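Local coordinates for structural protein ORF131 (PDB 3FAJ) that serves as a structural component of the virion of an archaeal two-tailed virus and probably binds DNA, at residues K119-S124 with Q128-E133; G29-G34 with R64-E69; D40-G45 with P113-A118; L54-E59 with H76-M81. All blocks are in the same frame, centred on the assembly; numbering follows the deposited sequence. Where two conformers were deposited one is given.

Contact 1 of 4, residues K119-S124 with Q128-E133; sequences KAFLAS and QVRNIE
Ser124, the N-cap, and Gln128 bracket the first turn of helix 125-132, directly after helix 113-123 has ended, so this is a helix-to-helix corner with Ser124 leading into the second helix. Gln128 N donates to Ser124 O in a nearly linear bond of 3.1 Å. The Gln128 side chain then reaches back over the end of the preceding helix. Its CG lies anti to the carbonyl carbon (chi1 -60°) and the chain runs extended beyond it, which brings NE2 to within 3.3 Å of Leu122 O. That acceptor lies close to the plane of the amide, and the bond gives one of the last carbonyls of helix 113-123 a side-chain donor. On another flank Arg130, bent at chi3, brings NH2 up obliquely to the Phe121 ring, with CZ its nearest carbon at 3.3 Å. The guanidinium and ring planes lie 30° apart, and CZ meets the guanidinium at its edge.

Behind this first shell, Thr127 OG1 bonds to both Phe121 O and Ser124 OG, tying the corner together. The short helix segments diverge by 52° here. Phe121 O also takes Ser124 N and Ser124 OG from the same face of its carbonyl plane, the hydroxyl at 2.8 Å.

Contact 2 of 4, residues G29-G34 with R64-E69; sequences GDYAGG and RRAGDE
The turn from helix 51-66 into helix 69-86 meets the start of helix 31-43 through one aromatic ring: Ala66 and Asp68 both lie along the edge of Tyr31. Ala66 CB sits in the ring plane, 3.8 Å from Tyr31 CE2, an ordinary apolar touch. Next to it Asp68 OD2 approaches Tyr31 CD2 to 3.4 Å, near the plane of the ring and with the carboxylate turned 51° against it. A carboxylate oxygen facing aromatic C-H groups is a mildly favourable placement, since the rim of a ring carries slight positive charge. No hydrogen bond crosses between the two segments.

The ring is also met on a face, where Gly29 O stands 3.5 Å above its centre. Tyr31 CG lies anti to the carbonyl carbon (chi1 -51°), a setting that turns the ring toward the 64-69 turn.

Both sides of the contact are helix termini. Helix 51-66 closes in a Schellman motif at Gly67, whose positive phi of 79° lets the chain fold back on its last turn, and Asp68 follows as the centre of an inverse gamma turn. Across from it Asp30, centre of another such turn, is the N-cap of helix 31-43. Glu59 and Asn62 of helix 51-66 also touch Tyr31, and Arg134 NE bonds to Ala66 O. In the cap itself, Gly33 N reaches Asp30 OD1 at 3.0 Å from well above the carboxylate plane.

Contact 3 of 4, residues D40-G45 with P113-A118; sequences DMFENG and PEYQQA
Tyr115 spans the gap between helix 113-123 and the end of helix 31-43, and its hydroxyl does nearly all the touching. In the tight part of the contact Tyr115 OH donates to Glu43 OE2 at 2.7 Å, on the anti lone pair, the one facing away from the other carboxylate oxygen. Glu43 OE2 lies in the plane of the phenol ring, at its edge, and comes within 3.3 Å of Tyr115 CE2; the carboxylate itself is turned 55° to the ring. Phe42 meets the same hydroxyl edge-on, with CD2 3.9 Å from Tyr115 OH. Tyr115 has its CG anti to the backbone N (chi1 171°), and Glu43 runs extended from the other side to meet it.

The backbones stay well apart: even the nearest CA atoms, those of Glu43 and Tyr115, are 11.7 Å apart. Toward solvent the contact thins out. Glu43 is still partly exposed, and just beyond it the chain passes through the exposed Asn44 to Gly45, where a Schellman motif ends the helix.

On its buried side the phenol packs against Ile78 and Met81 of helix 69-86 and Val109 of helix 103-111. Val109 also touches Phe42, while Thr110 lies against Glu43.

Contact 4 of 4, residues L54-E59 with H76-M81; sequences LKLAGE and HAIVKM
Helices 51-66 and 69-86 form an antiparallel helical hairpin, and Leu56 of the first points at Val79 and Ile78 of the second. Starting at its root, Leu56 CB is pressed to 3.5 Å from Val79 CG2, tighter than usual for two carbons. One bond further out, CG is still near the same methyl, at 4.4 Å. The chain then forks. Leu56 CD1 reaches toward the partner helix and touches two methyls, 4.0 Å from Val79 CG2 and 4.1 Å from Ile78 CG2. CD2 takes the branch turned away from Val79. Leu56 CG is anti to the carbonyl carbon (chi1 -72°), and Val79 places CG2 in the same relation; the two side chains slide past each other in opposite directions. Ile78 instead crosses Leu56 at about a right angle.

The segment axes approach to 9.7 Å and cross at -165°, with Leu56 and Val79 as the closest CA pair. Beyond the two segments, Ile38 of helix 31-43 and Ile75 and Ile82 of helix 69-86 add to the hydrocarbon surroundings of Leu56.

With no hydrogen bond or ion pair between the segments, the contact is purely apolar, and its stability probably rests on the fit of branched aliphatic groups and exclusion of water.

Overall arrangement
The four contacts trace one compact helical bundle, with no ligand site among them. Contacts 1 and 2 are close neighbours, their centres 8 Å apart, and share one end of the fold. Contacts 2 and 3 use the two ends of helix 31-43 and lie on opposite sides of the chain's centre; their centres are 18 Å apart and their nearest atoms about 6 Å. Contact 4, nearest the middle, is 11 Å from contact 3 and 12 Å from contact 2, centre to centre. Ile78 links three of them: its CD1 lies 3.6 Å from Ala118 CB and 3.9 Å from Leu122 CD1. Contacts 1 and 3 are further joined by the Lys119 NZ to Asp40 OD1 salt bridge of 3.0 Å.

Contact 1 of 4, residues K119-S124 with Q128-E133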
loop_
_atom_site.group_PDB
_atom_site.type_symbol
_atom_site.label_atom_id
_atom_site.label_comp_id
_atom_site.label_asym_id
_atom_site.label_seq_id
_atom_site.Cartn_x
_atom_site.Cartn_y
_atom_site.Cartn_z
ATOM N N LYS A 119 -1.829 -5.270 -4.703
ATOM C CA LYS A 119 -0.371 -5.172 -4.691
ATOM C C LYS A 119 0.207 -5.524 -6.068
ATOM O O LYS A 119 1.079 -4.823 -6.576
ATOM C CB LYS A 119 0.219 -6.050 -3.570
ATOM C CG LYS A 119 1.744 -5.942 -3.477
ATOM C CD LYS A 119 2.244 -6.727 -2.276
ATOM C CE LYS A 119 3.741 -6.504 -2.098
ATOM N NZ LYS A 119 4.575 -7.321 -3.005
ATOM N N ALA A 120 -0.309 -6.585 -6.689
ATOM C CA ALA A 120 0.141 -6.970 -8.038
ATOM C C ALA A 120 -0.147 -5.860 -9.050
ATOM O O ALA A 120 0.637 -5.632 -9.971
ATOM C CB ALA A 120 -0.544 -8.229 -8.469
ATOM N N PHE A 121 -1.294 -5.218 -8.900
ATOM C CA PHE A 121 -1.683 -4.127 -9.798
ATOM C C PHE A 121 -0.692 -2.981 -9.671
ATOM O O PHE A 121 -0.232 -2.425 -10.668
ATOM C CB PHE A 121 -3.107 -3.659 -9.479
ATOM C CG PHE A 121 -3.554 -2.482 -10.297
ATOM C CD1 PHE A 121 -3.865 -2.644 -11.647
ATOM C CD2 PHE A 121 -3.679 -1.223 -9.720
ATOM C CE1 PHE A 121 -4.295 -1.553 -12.414
ATOM C CE2 PHE A 121 -4.093 -0.118 -10.483
ATOM C CZ PHE A 121 -4.418 -0.305 -11.828
ATOM N N LEU A 122 -0.343 -2.639 -8.445
ATOM C CA LEU A 122 0.589 -1.545 -8.214
ATOM C C LEU A 122 1.984 -1.893 -8.711
ATOM O O LEU A 122 2.700 -1.028 -9.219
ATOM C CB LEU A 122 0.631 -1.192 -6.735
ATOM C CG LEU A 122 -0.676 -0.528 -6.224
ATOM C CD1 LEU A 122 -0.631 -0.557 -4.735
ATOM C CD2 LEU A 122 -0.865 0.921 -6.708
ATOM N N ALA A 123 2.346 -3.167 -8.592
ATOM C CA ALA A 123 3.654 -3.645 -9.008
ATOM C C ALA A 123 3.765 -3.799 -10.532
ATOM O O ALA A 123 4.871 -3.842 -11.081
ATOM C CB ALA A 123 3.958 -4.972 -8.290
ATOM N N SER A 124 2.622 -3.889 -11.219
ATOM C CA SER A 124 2.596 -4.261 -12.637
ATOM C C SER A 124 3.274 -3.204 -13.506
ATOM O O SER A 124 3.157 -2.019 -13.206
ATOM C CB SER A 124 1.156 -4.471 -13.133
ATOM O OG SER A 124 0.477 -3.234 -13.258
ATOM N N GLN A 128 3.057 1.063 -13.343
ATOM C CA GLN A 128 4.258 1.870 -13.069
ATOM C C GLN A 128 4.607 2.803 -14.218
ATOM O O GLN A 128 4.912 3.977 -14.011
ATOM C CB GLN A 128 5.419 0.990 -12.638
ATOM C CG GLN A 128 5.037 0.226 -11.350
ATOM C CD GLN A 128 6.217 -0.349 -10.623
ATOM O OE1 GLN A 128 7.354 -0.076 -10.964
ATOM N NE2 GLN A 128 5.944 -1.124 -9.577
ATOM N N VAL A 129 4.550 2.279 -15.441
ATOM C CA VAL A 129 4.767 3.105 -16.639
ATOM C C VAL A 129 3.760 4.242 -16.679
ATOM O O VAL A 129 4.120 5.391 -16.940
ATOM C CB VAL A 129 4.657 2.246 -17.907
ATOM C CG1 VAL A 129 4.631 3.118 -19.183
ATOM C CG2 VAL A 129 5.798 1.249 -17.935
ATOM N N ARG A 130 2.498 3.920 -16.419
ATOM C CA ARG A 130 1.437 4.920 -16.420
ATOM C C ARG A 130 1.735 6.035 -15.424
ATOM O O ARG A 130 1.447 7.204 -15.682
ATOM C CB ARG A 130 0.088 4.272 -16.096
ATOM C CG ARG A 130 -1.111 5.158 -16.386
ATOM C CD ARG A 130 -2.395 4.346 -16.454
ATOM N NE ARG A 130 -2.690 3.683 -15.186
ATOM C CZ ARG A 130 -2.656 2.366 -15.008
ATOM N NH1 ARG A 130 -2.342 1.565 -16.016
ATOM N NH2 ARG A 130 -2.939 1.850 -13.819
ATOM N N ASN A 131 2.312 5.666 -14.285
ATOM C CA ASN A 131 2.656 6.634 -13.251
ATOM C C ASN A 131 3.845 7.502 -13.651
ATOM O O ASN A 131 3.851 8.710 -13.414
ATOM C CB ASN A 131 2.944 5.924 -11.927
ATOM C CG ASN A 131 1.679 5.500 -11.206
ATOM O OD1 ASN A 131 0.581 5.936 -11.547
ATOM N ND2 ASN A 131 1.830 4.645 -10.202
ATOM N N ILE A 132 4.848 6.877 -14.258
ATOM C CA ILE A 132 6.049 7.595 -14.697
ATOM C C ILE A 132 5.690 8.550 -15.840
ATOM O O ILE A 132 6.119 9.717 -15.839
ATOM C CB ILE A 132 7.188 6.622 -15.078
ATOM C CG1 ILE A 132 7.644 5.854 -13.831
ATOM C CG2 ILE A 132 8.383 7.379 -15.730
ATOM C CD1 ILE A 132 8.416 4.577 -14.096
ATOM N N GLU A 133 4.862 8.081 -16.776
ATOM C CA GLU A 133 4.448 8.900 -17.934
ATOM C C GLU A 133 3.618 10.113 -17.502
ATOM O O GLU A 133 3.384 11.024 -18.296
ATOM C CB GLU A 133 3.629 8.074 -18.926
ATOM C CG GLU A 133 4.417 7.039 -19.703
ATOM C CD GLU A 133 3.537 6.248 -20.675
ATOM O OE1 GLU A 133 2.348 6.038 -20.351
ATOM O OE2 GLU A 133 4.034 5.822 -21.736
#

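Contact 2 of 4, residues G29-G34 with R64-E69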
loop_
_atom_site.group_PDB
_atom_site.type_symbol
_atom_site.label_atom_id
_atom_site.label_comp_id
_atom_site.label_asym_id
_atom_site.label_seq_id
_atom_site.Cartn_x
_atom_site.Cartn_y
_atom_site.Cartn_z
ATOM N N GLY A 29 8.180 9.938 -9.877
ATOM C CA GLY A 29 6.736 9.947 -10.048
ATOM C C GLY A 29 6.128 8.557 -10.016
ATOM O O GLY A 29 4.932 8.393 -10.263
ATOM N N ASP A 30 6.945 7.548 -9.702
ATOM C CA ASP A 30 6.448 6.171 -9.679
ATOM C C ASP A 30 5.884 5.852 -8.300
ATOM O O ASP A 30 6.487 5.118 -7.507
ATOM C CB ASP A 30 7.547 5.173 -10.085
ATOM C CG ASP A 30 7.011 3.760 -10.321
ATOM O OD1 ASP A 30 5.799 3.538 -10.152
ATOM O OD2 ASP A 30 7.829 2.883 -10.709
ATOM N N TYR A 31 4.706 6.411 -8.024
ATOM C CA TYR A 31 4.088 6.277 -6.707
ATOM C C TYR A 31 3.619 4.854 -6.453
ATOM O O TYR A 31 3.667 4.389 -5.314
ATOM C CB TYR A 31 2.944 7.294 -6.531
ATOM C CG TYR A 31 3.379 8.692 -6.884
ATOM C CD1 TYR A 31 4.542 9.257 -6.333
ATOM C CD2 TYR A 31 2.646 9.453 -7.798
ATOM C CE1 TYR A 31 4.965 10.545 -6.688
ATOM C CE2 TYR A 31 3.065 10.742 -8.143
ATOM C CZ TYR A 31 4.211 11.278 -7.578
ATOM O OH TYR A 31 4.621 12.547 -7.942
ATOM N N ALA A 32 3.151 4.181 -7.512
ATOM C CA ALA A 32 2.791 2.776 -7.417
ATOM C C ALA A 32 3.990 1.946 -6.923
ATOM O O ALA A 32 3.856 1.148 -5.981
ATOM C CB ALA A 32 2.269 2.265 -8.784
ATOM N N GLY A 33 5.154 2.138 -7.548
ATOM C CA GLY A 33 6.390 1.441 -7.128
ATOM C C GLY A 33 6.762 1.772 -5.691
ATOM O O GLY A 33 7.182 0.878 -4.919
ATOM N N GLY A 34 6.600 3.049 -5.319
ATOM C CA GLY A 34 6.907 3.497 -3.953
ATOM C C GLY A 34 5.970 2.817 -2.954
ATOM O O GLY A 34 6.397 2.408 -1.870
ATOM N N ARG A 64 -3.051 10.952 -6.351
ATOM C CA ARG A 64 -4.181 11.841 -6.569
ATOM C C ARG A 64 -3.733 13.142 -7.265
ATOM O O ARG A 64 -4.312 13.555 -8.278
ATOM C CB ARG A 64 -4.871 12.122 -5.231
ATOM C CG ARG A 64 -6.226 12.801 -5.340
ATOM C CD ARG A 64 -6.852 12.997 -3.965
ATOM N NE ARG A 64 -5.968 13.710 -3.038
ATOM C CZ ARG A 64 -5.734 15.023 -3.066
ATOM N NH1 ARG A 64 -6.310 15.807 -3.978
ATOM N NH2 ARG A 64 -4.915 15.560 -2.172
ATOM N N ARG A 65 -2.685 13.758 -6.739
ATOM C CA ARG A 65 -2.192 15.033 -7.274
ATOM C C ARG A 65 -1.750 14.901 -8.733
ATOM O O ARG A 65 -1.946 15.817 -9.527
ATOM C CB ARG A 65 -1.059 15.562 -6.406
ATOM C CG ARG A 65 -1.550 16.134 -5.061
ATOM C CD ARG A 65 -0.444 16.849 -4.308
ATOM N NE ARG A 65 0.513 15.929 -3.693
ATOM C CZ ARG A 65 0.419 15.466 -2.450
ATOM N NH1 ARG A 65 -0.601 15.820 -1.666
ATOM N NH2 ARG A 65 1.346 14.644 -1.988
ATOM N N ALA A 66 -1.161 13.755 -9.063
ATOM C CA ALA A 66 -0.674 13.442 -10.413
ATOM C C ALA A 66 -1.776 12.960 -11.382
ATOM O O ALA A 66 -1.572 12.928 -12.606
ATOM C CB ALA A 66 0.434 12.410 -10.321
ATOM N N GLY A 67 -2.946 12.626 -10.847
ATOM C CA GLY A 67 -4.015 12.047 -11.663
ATOM C C GLY A 67 -3.874 10.573 -11.986
ATOM O O GLY A 67 -4.486 10.089 -12.959
ATOM N N ASP A 68 -3.065 9.859 -11.191
ATOM C CA ASP A 68 -2.930 8.392 -11.293
ATOM C C ASP A 68 -4.095 7.777 -10.508
ATOM O O ASP A 68 -3.921 7.293 -9.376
ATOM C CB ASP A 68 -1.609 7.900 -10.676
ATOM C CG ASP A 68 -0.368 8.581 -11.260
ATOM O OD1 ASP A 68 -0.279 8.718 -12.504
ATOM O OD2 ASP A 68 0.542 8.940 -10.471
ATOM N N GLU A 69 -5.289 7.855 -11.095
ATOM C CA GLU A 69 -6.529 7.609 -10.354
ATOM C C GLU A 69 -6.614 6.161 -9.877
ATOM O O GLU A 69 -7.037 5.908 -8.751
ATOM C CB GLU A 69 -7.754 7.948 -11.225
ATOM C CG GLU A 69 -9.088 7.825 -10.483
ATOM C CD GLU A 69 -10.289 8.286 -11.281
ATOM O OE1 GLU A 69 -10.121 8.909 -12.370
ATOM O OE2 GLU A 69 -11.420 8.063 -10.795
#

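Contact 3 of 4, residues D40-G45 with P113-A118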
loop_
_atom_site.group_PDB
_atom_site.type_symbol
_atom_site.label_atom_id
_atom_site.label_comp_id
_atom_site.label_asym_id
_atom_site.label_seq_id
_atom_site.Cartn_x
_atom_site.Cartn_y
_atom_site.Cartn_z
ATOM N N ASP A 40 6.182 -4.108 0.833
ATOM C CA ASP A 40 7.208 -5.122 1.116
ATOM C C ASP A 40 7.779 -4.977 2.536
ATOM O O ASP A 40 8.034 -5.972 3.229
ATOM C CB ASP A 40 8.326 -5.059 0.068
ATOM C CG ASP A 40 7.902 -5.608 -1.289
ATOM O OD1 ASP A 40 6.861 -6.301 -1.388
ATOM O OD2 ASP A 40 8.639 -5.343 -2.265
ATOM N N MET A 41 8.008 -3.735 2.966
ATOM C CA MET A 41 8.506 -3.463 4.338
ATOM C C MET A 41 7.451 -3.846 5.384
ATOM O O MET A 41 7.781 -4.390 6.454
ATOM C CB MET A 41 8.869 -1.992 4.469
ATOM C CG MET A 41 10.047 -1.597 3.603
ATOM S SD MET A 41 10.466 0.129 3.904
ATOM C CE MET A 41 9.054 1.032 3.448
ATOM N N PHE A 42 6.190 -3.559 5.079
ATOM C CA PHE A 42 5.062 -3.949 5.930
ATOM C C PHE A 42 5.074 -5.469 6.138
ATOM O O PHE A 42 4.991 -5.959 7.277
ATOM C CB PHE A 42 3.746 -3.484 5.276
ATOM C CG PHE A 42 2.524 -4.196 5.780
ATOM C CD1 PHE A 42 2.037 -3.954 7.071
ATOM C CD2 PHE A 42 1.853 -5.105 4.953
ATOM C CE1 PHE A 42 0.881 -4.623 7.543
ATOM C CE2 PHE A 42 0.694 -5.754 5.408
ATOM C CZ PHE A 42 0.213 -5.514 6.703
ATOM N N GLU A 43 5.213 -6.209 5.041
ATOM C CA GLU A 43 5.145 -7.681 5.114
ATOM C C GLU A 43 6.341 -8.274 5.828
ATOM O O GLU A 43 6.246 -9.371 6.409
ATOM C CB GLU A 43 5.064 -8.274 3.724
ATOM C CG GLU A 43 3.766 -7.891 3.012
ATOM C CD GLU A 43 3.681 -8.482 1.627
ATOM O OE1 GLU A 43 4.421 -9.454 1.342
ATOM O OE2 GLU A 43 2.877 -8.004 0.826
ATOM N N ASN A 44 7.472 -7.573 5.759
ATOM C CA ASN A 44 8.700 -8.025 6.422
ATOM C C ASN A 44 8.746 -7.707 7.900
ATOM O O ASN A 44 9.670 -8.094 8.581
ATOM C CB ASN A 44 9.920 -7.357 5.797
ATOM C CG ASN A 44 10.245 -7.901 4.426
ATOM O OD1 ASN A 44 9.804 -8.986 4.064
ATOM N ND2 ASN A 44 11.059 -7.159 3.672
ATOM N N GLY A 45 7.754 -6.966 8.380
ATOM C CA GLY A 45 7.743 -6.574 9.773
ATOM C C GLY A 45 8.594 -5.352 10.045
ATOM O O GLY A 45 8.785 -4.989 11.191
ATOM N N PRO A 113 -7.198 -12.198 -0.883
ATOM C CA PRO A 113 -7.014 -12.089 -2.336
ATOM C C PRO A 113 -7.124 -10.661 -2.884
ATOM O O PRO A 113 -6.441 -10.326 -3.846
ATOM C CB PRO A 113 -8.125 -13.005 -2.905
ATOM C CG PRO A 113 -8.440 -13.948 -1.782
ATOM C CD PRO A 113 -8.320 -13.097 -0.545
ATOM N N GLU A 114 -7.945 -9.811 -2.265
ATOM C CA GLU A 114 -8.062 -8.429 -2.717
ATOM C C GLU A 114 -6.753 -7.677 -2.488
ATOM O O GLU A 114 -6.335 -6.875 -3.313
ATOM C CB GLU A 114 -9.245 -7.694 -2.052
ATOM C CG GLU A 114 -9.474 -6.321 -2.700
ATOM C CD GLU A 114 -10.542 -5.482 -2.043
ATOM O OE1 GLU A 114 -11.395 -6.042 -1.339
ATOM O OE2 GLU A 114 -10.509 -4.245 -2.251
ATOM N N TYR A 115 -6.075 -7.978 -1.381
ATOM C CA TYR A 115 -4.779 -7.352 -1.126
ATOM C C TYR A 115 -3.768 -7.819 -2.172
ATOM O O TYR A 115 -3.013 -7.022 -2.737
ATOM C CB TYR A 115 -4.280 -7.712 0.277
ATOM C CG TYR A 115 -2.836 -7.276 0.529
ATOM C CD1 TYR A 115 -2.551 -6.005 1.017
ATOM C CD2 TYR A 115 -1.773 -8.141 0.269
ATOM C CE1 TYR A 115 -1.238 -5.625 1.268
ATOM C CE2 TYR A 115 -0.434 -7.762 0.503
ATOM C CZ TYR A 115 -0.191 -6.487 0.998
ATOM O OH TYR A 115 1.101 -6.074 1.271
ATOM N N GLN A 116 -3.732 -9.123 -2.399
ATOM C CA GLN A 116 -2.789 -9.671 -3.387
ATOM C C GLN A 116 -3.014 -9.014 -4.754
ATOM O O GLN A 116 -2.046 -8.658 -5.438
ATOM C CB GLN A 116 -2.939 -11.178 -3.518
ATOM C CG GLN A 116 -2.604 -11.938 -2.232
ATOM C CD GLN A 116 -3.080 -13.405 -2.249
ATOM O OE1 GLN A 116 -3.814 -13.855 -3.163
ATOM N NE2 GLN A 116 -2.698 -14.153 -1.214
ATOM N N GLN A 117 -4.278 -8.875 -5.150
ATOM C CA GLN A 117 -4.608 -8.277 -6.454
ATOM C C GLN A 117 -4.143 -6.824 -6.511
ATOM O O GLN A 117 -3.571 -6.388 -7.523
ATOM C CB GLN A 117 -6.106 -8.305 -6.701
ATOM C CG GLN A 117 -6.708 -9.616 -7.036
ATOM C CD GLN A 117 -8.196 -9.449 -7.248
ATOM O OE1 GLN A 117 -8.762 -8.409 -6.887
ATOM N NE2 GLN A 117 -8.830 -10.431 -7.865
ATOM N N ALA A 118 -4.406 -6.074 -5.433
ATOM C CA ALA A 118 -4.081 -4.652 -5.409
ATOM C C ALA A 118 -2.565 -4.455 -5.466
ATOM O O ALA A 118 -2.056 -3.629 -6.225
ATOM C CB ALA A 118 -4.687 -3.968 -4.157
#

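Contact 4 of 4, residues L54-E59 with H76-M81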
loop_
_atom_site.group_PDB
_atom_site.type_symbol
_atom_site.label_atom_id
_atom_site.label_comp_id
_atom_site.label_asym_id
_atom_site.label_seq_id
_atom_site.Cartn_x
_atom_site.Cartn_y
_atom_site.Cartn_z
ATOM N N LEU A 54 0.091 5.711 7.232
ATOM C CA LEU A 54 0.421 7.125 7.001
ATOM C C LEU A 54 1.306 7.240 5.753
ATOM O O LEU A 54 1.096 8.128 4.914
ATOM C CB LEU A 54 1.140 7.709 8.215
ATOM C CG LEU A 54 0.283 7.845 9.487
ATOM C CD1 LEU A 54 1.173 8.105 10.698
ATOM C CD2 LEU A 54 -0.765 8.956 9.317
ATOM N N LYS A 55 2.280 6.340 5.635
ATOM C CA LYS A 55 3.173 6.322 4.476
ATOM C C LYS A 55 2.424 5.957 3.187
ATOM O O LYS A 55 2.660 6.601 2.147
ATOM C CB LYS A 55 4.348 5.360 4.688
ATOM C CG LYS A 55 5.359 5.846 5.708
ATOM C CD LYS A 55 6.544 4.910 5.771
ATOM C CE LYS A 55 7.715 5.598 6.465
ATOM N NZ LYS A 55 8.922 4.709 6.540
ATOM N N LEU A 56 1.554 4.937 3.239
ATOM C CA LEU A 56 0.725 4.588 2.063
ATOM C C LEU A 56 -0.166 5.758 1.687
ATOM O O LEU A 56 -0.330 6.052 0.510
ATOM C CB LEU A 56 -0.137 3.357 2.331
ATOM C CG LEU A 56 0.647 2.040 2.393
ATOM C CD1 LEU A 56 -0.275 0.911 2.901
ATOM C CD2 LEU A 56 1.297 1.681 0.998
ATOM N N ALA A 57 -0.745 6.429 2.688
ATOM C CA ALA A 57 -1.614 7.573 2.435
ATOM C C ALA A 57 -0.857 8.683 1.680
ATOM O O ALA A 57 -1.430 9.358 0.807
ATOM C CB ALA A 57 -2.191 8.105 3.753
ATOM N N GLY A 58 0.420 8.856 2.018
ATOM C CA GLY A 58 1.294 9.835 1.345
ATOM C C GLY A 58 1.427 9.513 -0.140
ATOM O O GLY A 58 1.359 10.413 -0.987
ATOM N N GLU A 59 1.632 8.165 -0.425
ATOM C CA GLU A 59 1.691 7.808 -1.857
ATOM C C GLU A 59 0.329 8.024 -2.500
ATOM O O GLU A 59 0.225 8.468 -3.657
ATOM C CB GLU A 59 2.147 6.359 -2.050
ATOM C CG GLU A 59 3.591 6.055 -1.596
ATOM C CD GLU A 59 4.651 6.899 -2.281
ATOM O OE1 GLU A 59 4.554 7.155 -3.502
ATOM O OE2 GLU A 59 5.585 7.342 -1.570
ATOM N N HIS A 76 -5.734 3.123 -1.662
ATOM C CA HIS A 76 -6.831 3.365 -0.734
ATOM C C HIS A 76 -7.421 2.036 -0.234
ATOM O O HIS A 76 -7.697 1.883 0.967
ATOM C CB HIS A 76 -7.898 4.237 -1.401
ATOM C CG HIS A 76 -8.934 4.747 -0.458
ATOM N ND1 HIS A 76 -10.118 4.080 -0.213
ATOM C CD2 HIS A 76 -8.973 5.875 0.293
ATOM C CE1 HIS A 76 -10.841 4.772 0.651
ATOM N NE2 HIS A 76 -10.173 5.869 0.970
ATOM N N ALA A 77 -7.610 1.082 -1.147
ATOM C CA ALA A 77 -8.194 -0.227 -0.783
ATOM C C ALA A 77 -7.296 -0.947 0.217
ATOM O O ALA A 77 -7.796 -1.518 1.200
ATOM C CB ALA A 77 -8.449 -1.104 -2.042
ATOM N N ILE A 78 -5.987 -0.904 -0.014
ATOM C CA ILE A 78 -5.023 -1.560 0.877
ATOM C C ILE A 78 -5.003 -0.890 2.262
ATOM O O ILE A 78 -5.002 -1.577 3.286
ATOM C CB ILE A 78 -3.621 -1.617 0.251
ATOM C CG1 ILE A 78 -3.656 -2.573 -0.965
ATOM C CG2 ILE A 78 -2.582 -2.100 1.288
ATOM C CD1 ILE A 78 -2.395 -2.451 -1.877
ATOM N N VAL A 79 -5.007 0.443 2.269
ATOM C CA VAL A 79 -5.027 1.187 3.535
ATOM C C VAL A 79 -6.237 0.766 4.368
ATOM O O VAL A 79 -6.111 0.510 5.576
ATOM C CB VAL A 79 -4.973 2.724 3.320
ATOM C CG1 VAL A 79 -5.281 3.486 4.632
ATOM C CG2 VAL A 79 -3.599 3.123 2.746
ATOM N N LYS A 80 -7.405 0.674 3.738
ATOM C CA LYS A 80 -8.624 0.231 4.423
ATOM C C LYS A 80 -8.457 -1.166 5.029
ATOM O O LYS A 80 -8.858 -1.432 6.177
ATOM C CB LYS A 80 -9.792 0.252 3.445
ATOM C CG LYS A 80 -11.150 -0.088 4.080
ATOM C CD LYS A 80 -12.311 0.535 3.320
ATOM C CE LYS A 80 -12.304 0.210 1.831
ATOM N NZ LYS A 80 -13.691 0.372 1.256
ATOM N N MET A 81 -7.862 -2.073 4.246
ATOM C CA MET A 81 -7.694 -3.456 4.700
ATOM C C MET A 81 -6.784 -3.510 5.915
ATOM O O MET A 81 -7.082 -4.197 6.890
ATOM C CB MET A 81 -7.130 -4.349 3.575
ATOM C CG MET A 81 -8.199 -4.699 2.544
ATOM S SD MET A 81 -7.478 -5.715 1.241
ATOM C CE MET A 81 -7.005 -4.531 -0.004
#